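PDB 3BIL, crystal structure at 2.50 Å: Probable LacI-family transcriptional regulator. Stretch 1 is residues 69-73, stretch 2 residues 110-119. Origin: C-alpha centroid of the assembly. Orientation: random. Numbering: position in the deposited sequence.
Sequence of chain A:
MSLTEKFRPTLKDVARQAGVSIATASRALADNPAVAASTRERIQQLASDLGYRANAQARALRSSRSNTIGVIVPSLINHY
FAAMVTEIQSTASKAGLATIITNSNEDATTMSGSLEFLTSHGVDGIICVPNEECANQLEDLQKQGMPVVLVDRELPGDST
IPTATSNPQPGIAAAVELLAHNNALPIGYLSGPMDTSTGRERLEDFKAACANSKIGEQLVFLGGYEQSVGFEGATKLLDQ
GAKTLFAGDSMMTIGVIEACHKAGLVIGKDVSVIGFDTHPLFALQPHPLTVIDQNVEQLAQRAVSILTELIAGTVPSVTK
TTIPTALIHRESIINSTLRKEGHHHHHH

Stretch 1 (69-73) IGVIV
Stretch 2 (110-119) TMSGSLEFLT

Residues 69-73 form a β-strand and residues 110-119 a segment of α-helix that extends beyond both ends of the stretch. The two run antiparallel, with 178° between their N-to-C directions and 9.6 Å between axes at closest approach. The register is fixed by two CA pairs: Gly 70 CA lies 6.6 Å from Leu 118 CA, and Ile 72 CA lies 7.6 Å from Met 111 CA.

The backbone hydrogen bonds internal to these stretches all lie in the helix. Successive i to i+4 bonds run from Ser 114 N to Thr 110 O (3.0 Å) through to Thr 119 N to Leu 115 O (3.1 Å); the shortest joins Leu 118 N to Ser 114 O at 2.6 Å. Helical phi/psi values cluster near -60/-47. The strand is extended, from -114/166 at Ile 69 to -140/148 at Val 73, so its side chains alternate: Ile 69, Val 71 and Val 73 point away from the helix, while Ile 72 points toward it. No hydrogen bond crosses between the stretches, and the contact rests on apolar packing that buries 249 Å² in total.

Ile 72 is the centre of that packing, with 106 Å² covered by the helix. Its rotamer (chi1 -57°, m; chi2 162°, t) spreads its branches over several helical residues. CG2 meets Met 111 CG at 4.1 Å, CD1 reaches Leu 115 CD2 at 3.7 Å, and CG1 lies 3.9 Å from Leu 118 CD1. Met 111 and Leu 115 leave the helix sideways. Met 111 is extended through chi1 and chi2 (both t) before turning at chi3 (-64°, m), whereas Leu 115, with chi1 -66° (m) and chi2 149° (between wells), brings its end nearer the strand. Leu 118 points toward the strand with chi1 -87° (m) and chi2 -176° (t).

Two contacts involve small residues. At Gly 70, CA packs 3.8 Å from Leu 118 CD1; an ideal CB would point toward the helix and come within 2.5 Å of that same CD1, a clash. The absence of a side chain therefore lets the leucine methyl lie against the strand backbone. Ser 114 also points toward the strand, its CB 4.2 Å from Ile 72 CD1. Its chi1 is -81° (m), its CB makes the contact, and its hydroxyl is hydrogen-bonded elsewhere in the structure.

Thr 110, Ser 112, Gly 113, Glu 116, Phe 117 and Thr 119 make no contact with the strand. Glu 116 is exposed, as suits a charged residue.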

# COMPACT_ATOMS: atom_id res chain seq x y z
N ILE A 69 -8.05 20.57 -5.36
CA ILE A 69 -6.58 20.72 -5.16
C ILE A 69 -5.75 19.61 -5.85
O ILE A 69 -6.30 18.59 -6.25
CB ILE A 69 -6.17 20.78 -3.66
CG1 ILE A 69 -6.23 19.39 -3.01
CG2 ILE A 69 -7.04 21.77 -2.91
CD1 ILE A 69 -5.37 19.23 -1.79
N GLY A 70 -4.43 19.81 -5.98
CA GLY A 70 -3.53 18.79 -6.54
C GLY A 70 -2.54 18.24 -5.52
O GLY A 70 -2.01 19.01 -4.70
N VAL A 71 -2.30 16.93 -5.53
CA VAL A 71 -1.23 16.36 -4.69
C VAL A 71 -0.29 15.47 -5.46
O VAL A 71 -0.70 14.68 -6.31
CB VAL A 71 -1.72 15.74 -3.34
CG1 VAL A 71 -3.15 15.40 -3.39
CG2 VAL A 71 -0.89 14.54 -2.95
N ILE A 72 0.99 15.66 -5.17
CA ILE A 72 2.08 14.94 -5.82
C ILE A 72 2.90 14.19 -4.79
O ILE A 72 3.32 14.76 -3.78
CB ILE A 72 3.02 15.89 -6.54
CG1 ILE A 72 2.25 16.73 -7.55
CG2 ILE A 72 4.14 15.09 -7.23
CD1 ILE A 72 3.00 17.98 -8.01
N VAL A 73 3.16 12.91 -5.07
CA VAL A 73 3.78 12.02 -4.11
C VAL A 73 4.78 11.12 -4.84
O VAL A 73 4.60 10.85 -6.04
CB VAL A 73 2.68 11.27 -3.38
CG1 VAL A 73 2.42 9.89 -3.99
CG2 VAL A 73 2.98 11.23 -1.91
N THR A 110 9.45 13.57 -14.17
CA THR A 110 8.02 13.27 -14.06
C THR A 110 7.29 14.38 -13.28
O THR A 110 6.26 14.85 -13.73
CB THR A 110 7.74 11.86 -13.47
OG1 THR A 110 8.65 10.91 -14.03
CG2 THR A 110 6.36 11.41 -13.82
N MET A 111 7.85 14.79 -12.14
CA MET A 111 7.26 15.81 -11.26
C MET A 111 7.24 17.17 -11.94
O MET A 111 6.28 17.96 -11.79
CB MET A 111 8.04 15.93 -9.94
CG MET A 111 7.41 16.89 -8.90
SD MET A 111 8.45 17.11 -7.44
CE MET A 111 8.44 15.45 -6.74
N SER A 112 8.33 17.44 -12.66
CA SER A 112 8.40 18.58 -13.55
C SER A 112 7.14 18.57 -14.43
O SER A 112 6.35 19.53 -14.38
CB SER A 112 9.68 18.51 -14.37
OG SER A 112 10.06 19.77 -14.86
N GLY A 113 6.92 17.47 -15.16
CA GLY A 113 5.71 17.27 -15.97
C GLY A 113 4.41 17.56 -15.24
O GLY A 113 3.53 18.23 -15.77
N SER A 114 4.30 17.08 -14.00
CA SER A 114 3.08 17.21 -13.18
C SER A 114 2.72 18.63 -12.76
O SER A 114 1.57 19.05 -12.92
CB SER A 114 3.20 16.35 -11.92
OG SER A 114 2.89 15.00 -12.19
N LEU A 115 3.69 19.33 -12.18
CA LEU A 115 3.51 20.69 -11.69
C LEU A 115 3.07 21.57 -12.82
O LEU A 115 2.03 22.24 -12.74
CB LEU A 115 4.83 21.21 -11.13
CG LEU A 115 5.36 20.51 -9.89
CD1 LEU A 115 6.89 20.54 -9.85
CD2 LEU A 115 4.73 21.15 -8.65
N GLU A 116 3.87 21.57 -13.89
CA GLU A 116 3.50 22.24 -15.13
C GLU A 116 2.03 21.96 -15.44
O GLU A 116 1.25 22.89 -15.66
CB GLU A 116 4.40 21.73 -16.26
CG GLU A 116 4.04 22.26 -17.65
CD GLU A 116 3.97 21.16 -18.71
OE1 GLU A 116 4.67 21.29 -19.73
OE2 GLU A 116 3.23 20.16 -18.52
N PHE A 117 1.64 20.69 -15.43
CA PHE A 117 0.28 20.32 -15.78
C PHE A 117 -0.72 20.78 -14.73
O PHE A 117 -1.76 21.32 -15.08
CB PHE A 117 0.15 18.82 -16.02
CG PHE A 117 -1.26 18.38 -16.33
CD1 PHE A 117 -1.72 18.32 -17.63
CD2 PHE A 117 -2.14 18.03 -15.31
CE1 PHE A 117 -3.03 17.91 -17.92
CE2 PHE A 117 -3.45 17.63 -15.58
CZ PHE A 117 -3.89 17.57 -16.89
N LEU A 118 -0.43 20.56 -13.45
CA LEU A 118 -1.41 20.85 -12.40
C LEU A 118 -1.84 22.31 -12.37
O LEU A 118 -3.03 22.60 -12.21
CB LEU A 118 -0.93 20.41 -11.00
CG LEU A 118 -1.17 18.97 -10.50
CD1 LEU A 118 -0.69 18.85 -9.06
CD2 LEU A 118 -2.63 18.53 -10.60
N THR A 119 -0.88 23.21 -12.52
CA THR A 119 -1.17 24.64 -12.46
C THR A 119 -1.79 25.12 -13.77
O THR A 119 -2.57 26.07 -13.78
CB THR A 119 0.07 25.48 -12.10
OG1 THR A 119 1.00 25.48 -13.18
CG2 THR A 119 0.74 24.90 -10.87